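Long-range contacts in hemolysin-related protein (Vibrio cholerae serotype O1, PDB 6MLT), which is a secreted biofilm matrix protein that binds metal ions and probably carbohydrate, and is thought to help biofilms adhere: residues N271-F282 against H442-A452; E490-R500 against M510-T519. All coordinates share one frame; numbering follows the deposited sequence.

Overall arrangement
Contacts 1 and 2 belong to successive four-stranded antiparallel sheets; the centres of the two contacts are about 15 Å apart, and they touch where Phe282 and Val446 of contact 1 pack on Val491 of contact 2. Contact 1 is the more deeply buried and joins strands far apart in sequence, 277-279 and 443-448, across an excursion that includes the beta-prism lectin region. Contact 2 is local, pairing neighbouring strands of one meander; it too is mostly buried, with Leu497, Ile512 and Ala514 exposed. Aromatic rings, glycines, a buried asparagine and bridging waters mark contact 1; arginines, a carboxylate, paired amides and a sodium ligand mark contact 2.

Contact 1: residues N271-F282 against H442-A452; sequences NPGGSVQAVSSF and HMGIVYAGYYA
Asn271 ties the loop before strand 277-279 to the turn after strand 443-448. With its CG anti to the backbone N (chi1 -178°), its amide reaches the backbone of that turn: OD1 accepts from Tyr451 N at 2.9 Å, nearly in line with the carbonyl, and from Ala452 N, which comes from above the carbonyl plane. ND2 donates to Ala452 O at 2.9 Å and also to Asp454. Gly449 N meets Ala452 O from the opposite face of its plane, so the turn is gripped from within and from across. Next to it, Tyr450 N bonds Pro272 O at 2.8 Å.

Tyr447 lays its ring beside Gly273 and Gly274, CD2 lying 3.9 Å from Gly274 CA. Its OH donates to a water that in turn donates to Asn271 O and Gly273 O, bridging the tyrosine hydroxyl to two carbonyls of the loop. Further along, Val446 pairs with Ala278 through two backbone bonds, and its CG1 lies 3.6 Å from Phe282 CZ, the two side chains crossing at about a right angle. Gly444 O sits at the edge of that ring, 3.4 Å from Phe282 CD2.

The antiparallel strands join residues some 160 positions apart, strand 277-279 forming an edge strand of its four-stranded sheet, probably the innermost of a beta-propeller blade whose other three strands follow the lectin insertion.

Contact 2: residues E490-R500 against M510-T519; sequences EVLVQDRLRMR and MGIIANSSGT. With NA (sodium ion), chain H.
Met510 reaches across the intervening strand 498-502 to Glu490, its SD 3.8 Å from Glu490 CG, at one end of an antiparallel beta meander in which strands 490-494, 498-502 and 509-514 follow one another. The carboxylate of Glu490 binds a sodium ion with OE2 at 2.3 Å and OE1 at 2.9 Å, a site completed by Asp482, Thr484, Asp486 and Ile488. Met510 and Gly511 both face Ile501 in a classic beta bulge. Ile512 then lies alongside Arg500, the two side chains pointing the same way. Arg500 is held by Asn468, and its guanidinium lies under NH2 of Arg498, whose NE and NH2 both hold Asp495 OD2.

Ile513 forms the hydrogen-bonded pair with Met499, Met499 N to Ile513 O and Ile513 N to Met499 O, both 2.8 Å. Beyond Ala514, Asn515 leaves the strand: its N donates to Leu497 O, while its side chain, also held by Val540 of strand 536-541, crosses that of Gln494 at about a right angle, the amide planes 65° apart. Asn515 ND2 gives Gln494 OE1 a bond of 3.1 Å, and Gln494 NE2 returns one to Asn515 O while also donating to Asp495 O. With chi2 at 74°, the bent Gln494 chain brings both amide ends to the turn.

Ser516 packs its CB on Arg496 O, which accepts from Ser517 N. Ser517 OG accepts from Thr519 N, an ST turn, and also hydrogen-bonds Glu522. Arg496 doubles back, bent at chi2 and chi3, toward Ser548 and Gly518, and its NE donates in the guanidinium plane to a lone pair of Ser517 O at 2.9 Å.

Contact 1: residues N271-F282 against H442-A452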
# COMPACT_ATOMS: atom_id res chain seq x y z
N ASN A 271 20.54 -17.13 0.15
CA ASN A 271 19.18 -17.21 -0.35
C ASN A 271 19.04 -16.22 -1.51
O ASN A 271 18.43 -15.16 -1.36
CB ASN A 271 18.15 -16.90 0.74
CG ASN A 271 16.72 -17.01 0.25
OD1 ASN A 271 16.40 -17.82 -0.63
ND2 ASN A 271 15.83 -16.20 0.83
N PRO A 272 19.61 -16.54 -2.66
CA PRO A 272 19.58 -15.62 -3.80
C PRO A 272 18.22 -15.62 -4.47
O PRO A 272 17.30 -16.35 -4.09
CB PRO A 272 20.67 -16.17 -4.72
CG PRO A 272 20.66 -17.63 -4.44
CD PRO A 272 20.36 -17.77 -2.97
N GLY A 273 18.10 -14.79 -5.50
CA GLY A 273 16.87 -14.70 -6.24
C GLY A 273 15.88 -13.75 -5.60
O GLY A 273 16.22 -12.91 -4.76
N GLY A 274 14.62 -13.92 -6.00
CA GLY A 274 13.55 -13.05 -5.55
C GLY A 274 13.09 -12.11 -6.65
O GLY A 274 13.90 -11.33 -7.17
N SER A 275 11.81 -12.18 -7.03
CA SER A 275 11.27 -11.32 -8.07
C SER A 275 10.22 -10.33 -7.58
O SER A 275 9.90 -9.38 -8.30
CB SER A 275 10.62 -12.15 -9.19
OG SER A 275 9.31 -12.56 -8.84
N VAL A 276 9.66 -10.55 -6.38
CA VAL A 276 8.49 -9.80 -5.94
C VAL A 276 8.47 -9.83 -4.42
O VAL A 276 9.01 -10.75 -3.80
CB VAL A 276 7.19 -10.39 -6.55
CG1 VAL A 276 6.96 -11.81 -6.06
CG2 VAL A 276 5.98 -9.51 -6.23
N GLN A 277 7.86 -8.81 -3.82
CA GLN A 277 7.73 -8.69 -2.38
C GLN A 277 6.31 -8.30 -2.03
O GLN A 277 5.55 -7.79 -2.86
CB GLN A 277 8.67 -7.62 -1.79
CG GLN A 277 9.84 -7.24 -2.64
CD GLN A 277 9.47 -6.41 -3.88
OE1 GLN A 277 8.45 -5.73 -3.92
NE2 GLN A 277 10.31 -6.48 -4.89
N ALA A 278 5.97 -8.54 -0.77
CA ALA A 278 4.82 -7.93 -0.12
C ALA A 278 5.34 -7.02 0.99
O ALA A 278 6.34 -7.34 1.64
CB ALA A 278 3.86 -8.98 0.45
N VAL A 279 4.69 -5.88 1.18
CA VAL A 279 5.11 -4.88 2.16
C VAL A 279 3.89 -4.52 2.99
O VAL A 279 2.86 -4.10 2.45
CB VAL A 279 5.68 -3.63 1.47
CG1 VAL A 279 6.17 -2.62 2.51
CG2 VAL A 279 6.80 -4.02 0.50
N SER A 280 3.98 -4.69 4.30
CA SER A 280 2.78 -4.51 5.12
C SER A 280 3.16 -4.41 6.59
O SER A 280 4.33 -4.41 6.96
CB SER A 280 1.80 -5.66 4.89
OG SER A 280 0.50 -5.28 5.28
N SER A 281 2.12 -4.28 7.42
CA SER A 281 2.27 -4.28 8.88
C SER A 281 2.42 -5.72 9.34
O SER A 281 1.46 -6.39 9.72
CB SER A 281 1.08 -3.60 9.54
OG SER A 281 0.93 -2.27 9.10
N PHE A 282 3.66 -6.21 9.28
CA PHE A 282 3.99 -7.59 9.63
C PHE A 282 4.56 -7.74 11.03
O PHE A 282 4.47 -8.83 11.61
CB PHE A 282 5.04 -8.16 8.66
CG PHE A 282 4.55 -8.40 7.26
CD1 PHE A 282 3.54 -9.30 7.01
CD2 PHE A 282 5.17 -7.77 6.19
CE1 PHE A 282 3.13 -9.55 5.71
CE2 PHE A 282 4.76 -8.02 4.89
CZ PHE A 282 3.74 -8.92 4.66
N HIS A 442 6.58 -1.14 12.71
CA HIS A 442 5.66 -2.24 12.46
C HIS A 442 5.75 -2.79 11.03
O HIS A 442 5.19 -3.86 10.76
CB HIS A 442 4.22 -1.77 12.72
CG HIS A 442 3.79 -0.65 11.83
ND1 HIS A 442 4.19 0.65 12.01
CD2 HIS A 442 2.99 -0.65 10.73
CE1 HIS A 442 3.66 1.42 11.07
NE2 HIS A 442 2.93 0.65 10.28
N MET A 443 6.43 -2.09 10.13
CA MET A 443 6.47 -2.45 8.72
C MET A 443 7.50 -3.54 8.46
O MET A 443 8.57 -3.59 9.08
CB MET A 443 6.80 -1.23 7.86
CG MET A 443 5.73 -0.15 7.86
SD MET A 443 4.15 -0.73 7.23
CE MET A 443 4.59 -1.08 5.52
N GLY A 444 7.17 -4.41 7.50
CA GLY A 444 8.09 -5.43 7.06
C GLY A 444 8.04 -5.58 5.55
O GLY A 444 7.06 -5.23 4.90
N ILE A 445 9.14 -6.10 5.02
CA ILE A 445 9.28 -6.44 3.61
C ILE A 445 9.60 -7.92 3.54
O ILE A 445 10.60 -8.37 4.10
CB ILE A 445 10.39 -5.62 2.93
CG1 ILE A 445 10.08 -4.13 3.01
CG2 ILE A 445 10.58 -6.05 1.49
CD1 ILE A 445 11.33 -3.26 2.98
N VAL A 446 8.76 -8.68 2.85
CA VAL A 446 8.92 -10.13 2.80
C VAL A 446 8.95 -10.58 1.34
O VAL A 446 8.22 -10.05 0.50
CB VAL A 446 7.80 -10.86 3.58
CG1 VAL A 446 6.44 -10.63 2.95
CG2 VAL A 446 8.11 -12.35 3.70
N TYR A 447 9.81 -11.56 1.06
CA TYR A 447 9.92 -12.11 -0.28
C TYR A 447 10.51 -13.51 -0.22
O TYR A 447 11.16 -13.89 0.76
CB TYR A 447 10.78 -11.23 -1.19
CG TYR A 447 12.27 -11.35 -0.98
CD1 TYR A 447 12.91 -10.64 0.03
CD2 TYR A 447 13.04 -12.16 -1.80
CE1 TYR A 447 14.28 -10.74 0.22
CE2 TYR A 447 14.41 -12.27 -1.63
CZ TYR A 447 15.02 -11.56 -0.62
OH TYR A 447 16.39 -11.66 -0.45
N ALA A 448 10.26 -14.27 -1.28
CA ALA A 448 10.78 -15.62 -1.43
C ALA A 448 11.94 -15.62 -2.41
O ALA A 448 11.85 -15.03 -3.49
CB ALA A 448 9.69 -16.57 -1.91
N GLY A 449 13.03 -16.29 -2.03
CA GLY A 449 14.15 -16.53 -2.91
C GLY A 449 14.18 -17.97 -3.39
O GLY A 449 13.17 -18.69 -3.35
N TYR A 450 15.35 -18.40 -3.87
CA TYR A 450 15.49 -19.79 -4.30
C TYR A 450 15.32 -20.77 -3.15
O TYR A 450 14.82 -21.88 -3.35
CB TYR A 450 16.86 -20.00 -4.96
CG TYR A 450 16.89 -19.61 -6.42
CD1 TYR A 450 16.38 -20.45 -7.40
CD2 TYR A 450 17.45 -18.40 -6.82
CE1 TYR A 450 16.41 -20.10 -8.74
CE2 TYR A 450 17.48 -18.04 -8.16
CZ TYR A 450 16.96 -18.89 -9.11
OH TYR A 450 17.00 -18.53 -10.43
N TYR A 451 15.73 -20.37 -1.93
CA TYR A 451 15.83 -21.28 -0.80
C TYR A 451 14.92 -20.96 0.38
O TYR A 451 14.65 -21.87 1.19
CB TYR A 451 17.27 -21.31 -0.26
CG TYR A 451 18.33 -21.71 -1.28
CD1 TYR A 451 18.11 -22.71 -2.21
CD2 TYR A 451 19.57 -21.07 -1.29
CE1 TYR A 451 19.09 -23.07 -3.13
CE2 TYR A 451 20.55 -21.41 -2.20
CZ TYR A 451 20.30 -22.41 -3.12
OH TYR A 451 21.28 -22.75 -4.02
N ALA A 452 14.46 -19.72 0.54
CA ALA A 452 13.74 -19.36 1.76
C ALA A 452 12.90 -18.12 1.54
O ALA A 452 13.12 -17.34 0.61
CB ALA A 452 14.70 -19.12 2.92
O HOH W 1 17.77 -12.79 -2.50
O HOH W 2 10.20 -13.87 -5.41
O HOH W 3 8.19 -13.33 -3.12

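Contact 2: residues E490-R500 against M510-T519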
# COMPACT_ATOMS: atom_id res chain seq x y z
N GLU A 490 -0.38 -11.80 8.39
CA GLU A 490 0.38 -13.01 8.13
C GLU A 490 0.88 -13.01 6.68
O GLU A 490 0.44 -12.21 5.85
CB GLU A 490 -0.47 -14.25 8.42
CG GLU A 490 -0.67 -14.57 9.91
CD GLU A 490 -1.65 -13.64 10.63
OE1 GLU A 490 -2.81 -13.50 10.17
OE2 GLU A 490 -1.26 -13.04 11.66
N VAL A 491 1.81 -13.91 6.39
CA VAL A 491 2.41 -14.06 5.07
C VAL A 491 1.89 -15.33 4.42
O VAL A 491 1.84 -16.39 5.05
CB VAL A 491 3.95 -14.11 5.15
CG1 VAL A 491 4.56 -14.07 3.75
CG2 VAL A 491 4.49 -12.98 6.02
N LEU A 492 1.51 -15.22 3.15
CA LEU A 492 1.05 -16.35 2.36
C LEU A 492 2.15 -16.69 1.36
O LEU A 492 2.57 -15.83 0.58
CB LEU A 492 -0.25 -16.03 1.63
CG LEU A 492 -1.49 -15.74 2.47
CD1 LEU A 492 -1.44 -14.34 3.07
CD2 LEU A 492 -2.72 -15.91 1.61
N VAL A 493 2.61 -17.94 1.40
CA VAL A 493 3.77 -18.38 0.63
C VAL A 493 3.43 -19.69 -0.07
O VAL A 493 2.51 -20.41 0.32
CB VAL A 493 5.03 -18.55 1.52
CG1 VAL A 493 5.27 -17.30 2.35
CG2 VAL A 493 4.90 -19.78 2.42
N GLN A 494 4.22 -20.00 -1.08
CA GLN A 494 4.04 -21.17 -1.93
C GLN A 494 5.41 -21.73 -2.26
O GLN A 494 6.35 -20.97 -2.51
CB GLN A 494 3.29 -20.78 -3.22
CG GLN A 494 3.22 -21.88 -4.27
CD GLN A 494 2.24 -22.97 -3.89
OE1 GLN A 494 1.12 -22.68 -3.48
NE2 GLN A 494 2.67 -24.21 -4.00
N ASP A 495 5.53 -23.06 -2.26
CA ASP A 495 6.74 -23.67 -2.83
C ASP A 495 6.34 -24.75 -3.83
O ASP A 495 5.31 -24.62 -4.50
CB ASP A 495 7.68 -24.19 -1.72
CG ASP A 495 7.14 -25.39 -0.94
OD1 ASP A 495 6.04 -25.92 -1.22
OD2 ASP A 495 7.88 -25.82 -0.02
N ARG A 496 7.16 -25.79 -4.00
CA ARG A 496 6.86 -26.78 -5.03
C ARG A 496 5.63 -27.61 -4.68
O ARG A 496 4.90 -28.05 -5.58
CB ARG A 496 8.06 -27.71 -5.27
CG ARG A 496 9.32 -27.01 -5.81
CD ARG A 496 9.09 -26.24 -7.10
NE ARG A 496 8.56 -27.07 -8.18
CZ ARG A 496 9.30 -27.90 -8.92
NH1 ARG A 496 10.59 -28.03 -8.69
NH2 ARG A 496 8.72 -28.61 -9.89
N LEU A 497 5.36 -27.83 -3.39
CA LEU A 497 4.36 -28.79 -2.96
C LEU A 497 3.34 -28.26 -1.96
O LEU A 497 2.34 -28.95 -1.73
CB LEU A 497 5.03 -30.02 -2.33
CG LEU A 497 5.95 -30.83 -3.25
CD1 LEU A 497 6.75 -31.85 -2.45
CD2 LEU A 497 5.13 -31.52 -4.34
N ARG A 498 3.55 -27.09 -1.37
CA ARG A 498 2.73 -26.63 -0.26
C ARG A 498 2.50 -25.13 -0.37
O ARG A 498 3.41 -24.38 -0.73
CB ARG A 498 3.38 -26.91 1.10
CG ARG A 498 4.15 -28.21 1.21
CD ARG A 498 5.12 -28.17 2.38
NE ARG A 498 6.31 -27.37 2.08
CZ ARG A 498 7.27 -27.11 2.96
NH1 ARG A 498 7.18 -27.57 4.20
NH2 ARG A 498 8.32 -26.38 2.61
N MET A 499 1.28 -24.72 -0.05
CA MET A 499 0.99 -23.34 0.32
C MET A 499 0.99 -23.26 1.83
O MET A 499 0.50 -24.17 2.50
CB MET A 499 -0.36 -22.90 -0.26
CG MET A 499 -0.79 -21.48 0.11
SD MET A 499 -1.59 -21.38 1.73
CE MET A 499 -1.62 -19.60 1.96
N ARG A 500 1.58 -22.20 2.38
CA ARG A 500 1.67 -22.06 3.83
C ARG A 500 1.35 -20.64 4.25
O ARG A 500 1.50 -19.68 3.48
CB ARG A 500 3.06 -22.47 4.35
CG ARG A 500 3.34 -23.96 4.19
CD ARG A 500 4.72 -24.32 4.72
NE ARG A 500 5.78 -23.69 3.95
CZ ARG A 500 7.05 -23.64 4.33
NH1 ARG A 500 7.43 -24.17 5.49
NH2 ARG A 500 7.96 -23.04 3.55
N MET A 510 1.77 -21.41 10.42
CA MET A 510 0.46 -21.43 11.04
C MET A 510 -0.57 -22.23 10.26
O MET A 510 -1.65 -22.51 10.80
CB MET A 510 -0.05 -20.00 11.23
CG MET A 510 0.86 -19.14 12.09
SD MET A 510 0.32 -17.44 12.12
CE MET A 510 -1.19 -17.59 13.08
N GLY A 511 -0.27 -22.60 9.02
CA GLY A 511 -1.18 -23.40 8.22
C GLY A 511 -0.43 -23.96 7.04
O GLY A 511 0.52 -23.34 6.54
N ILE A 512 -0.84 -25.15 6.60
CA ILE A 512 -0.23 -25.84 5.48
C ILE A 512 -1.34 -26.43 4.63
O ILE A 512 -2.23 -27.11 5.16
CB ILE A 512 0.72 -26.97 5.94
CG1 ILE A 512 1.79 -26.42 6.89
CG2 ILE A 512 1.38 -27.64 4.73
CD1 ILE A 512 2.62 -27.51 7.57
N ILE A 513 -1.28 -26.20 3.33
CA ILE A 513 -2.23 -26.74 2.37
C ILE A 513 -1.44 -27.37 1.23
O ILE A 513 -0.59 -26.70 0.64
CB ILE A 513 -3.18 -25.65 1.84
CG1 ILE A 513 -4.11 -25.17 2.95
CG2 ILE A 513 -3.98 -26.15 0.63
CD1 ILE A 513 -4.93 -23.94 2.59
N ALA A 514 -1.72 -28.64 0.93
CA ALA A 514 -1.08 -29.29 -0.20
C ALA A 514 -1.51 -28.62 -1.49
O ALA A 514 -2.70 -28.54 -1.80
CB ALA A 514 -1.43 -30.78 -0.22
N ASN A 515 -0.53 -28.13 -2.25
CA ASN A 515 -0.80 -27.37 -3.47
C ASN A 515 0.51 -27.29 -4.25
O ASN A 515 1.48 -26.72 -3.76
CB ASN A 515 -1.33 -25.98 -3.14
CG ASN A 515 -1.89 -25.25 -4.34
OD1 ASN A 515 -2.96 -25.58 -4.84
ND2 ASN A 515 -1.17 -24.23 -4.81
N SER A 516 0.54 -27.87 -5.45
CA SER A 516 1.78 -28.02 -6.19
C SER A 516 1.90 -26.99 -7.31
O SER A 516 0.91 -26.49 -7.85
CB SER A 516 1.91 -29.42 -6.79
OG SER A 516 0.82 -29.74 -7.64
N SER A 517 3.15 -26.69 -7.66
CA SER A 517 3.45 -25.81 -8.78
C SER A 517 4.91 -25.95 -9.18
O SER A 517 5.79 -26.10 -8.32
CB SER A 517 3.15 -24.34 -8.44
OG SER A 517 3.47 -23.50 -9.54
N GLY A 518 5.17 -25.90 -10.49
CA GLY A 518 6.53 -25.68 -10.96
C GLY A 518 7.10 -24.37 -10.48
O GLY A 518 8.32 -24.22 -10.35
N THR A 519 6.22 -23.42 -10.16
CA THR A 519 6.46 -22.07 -9.65
C THR A 519 7.03 -21.16 -10.72
O THR A 519 7.99 -21.50 -11.44
CB THR A 519 7.37 -22.05 -8.41
OG1 THR A 519 8.71 -22.39 -8.75
CG2 THR A 519 6.84 -23.00 -7.33
NA NA H . -2.84 -11.46 12.17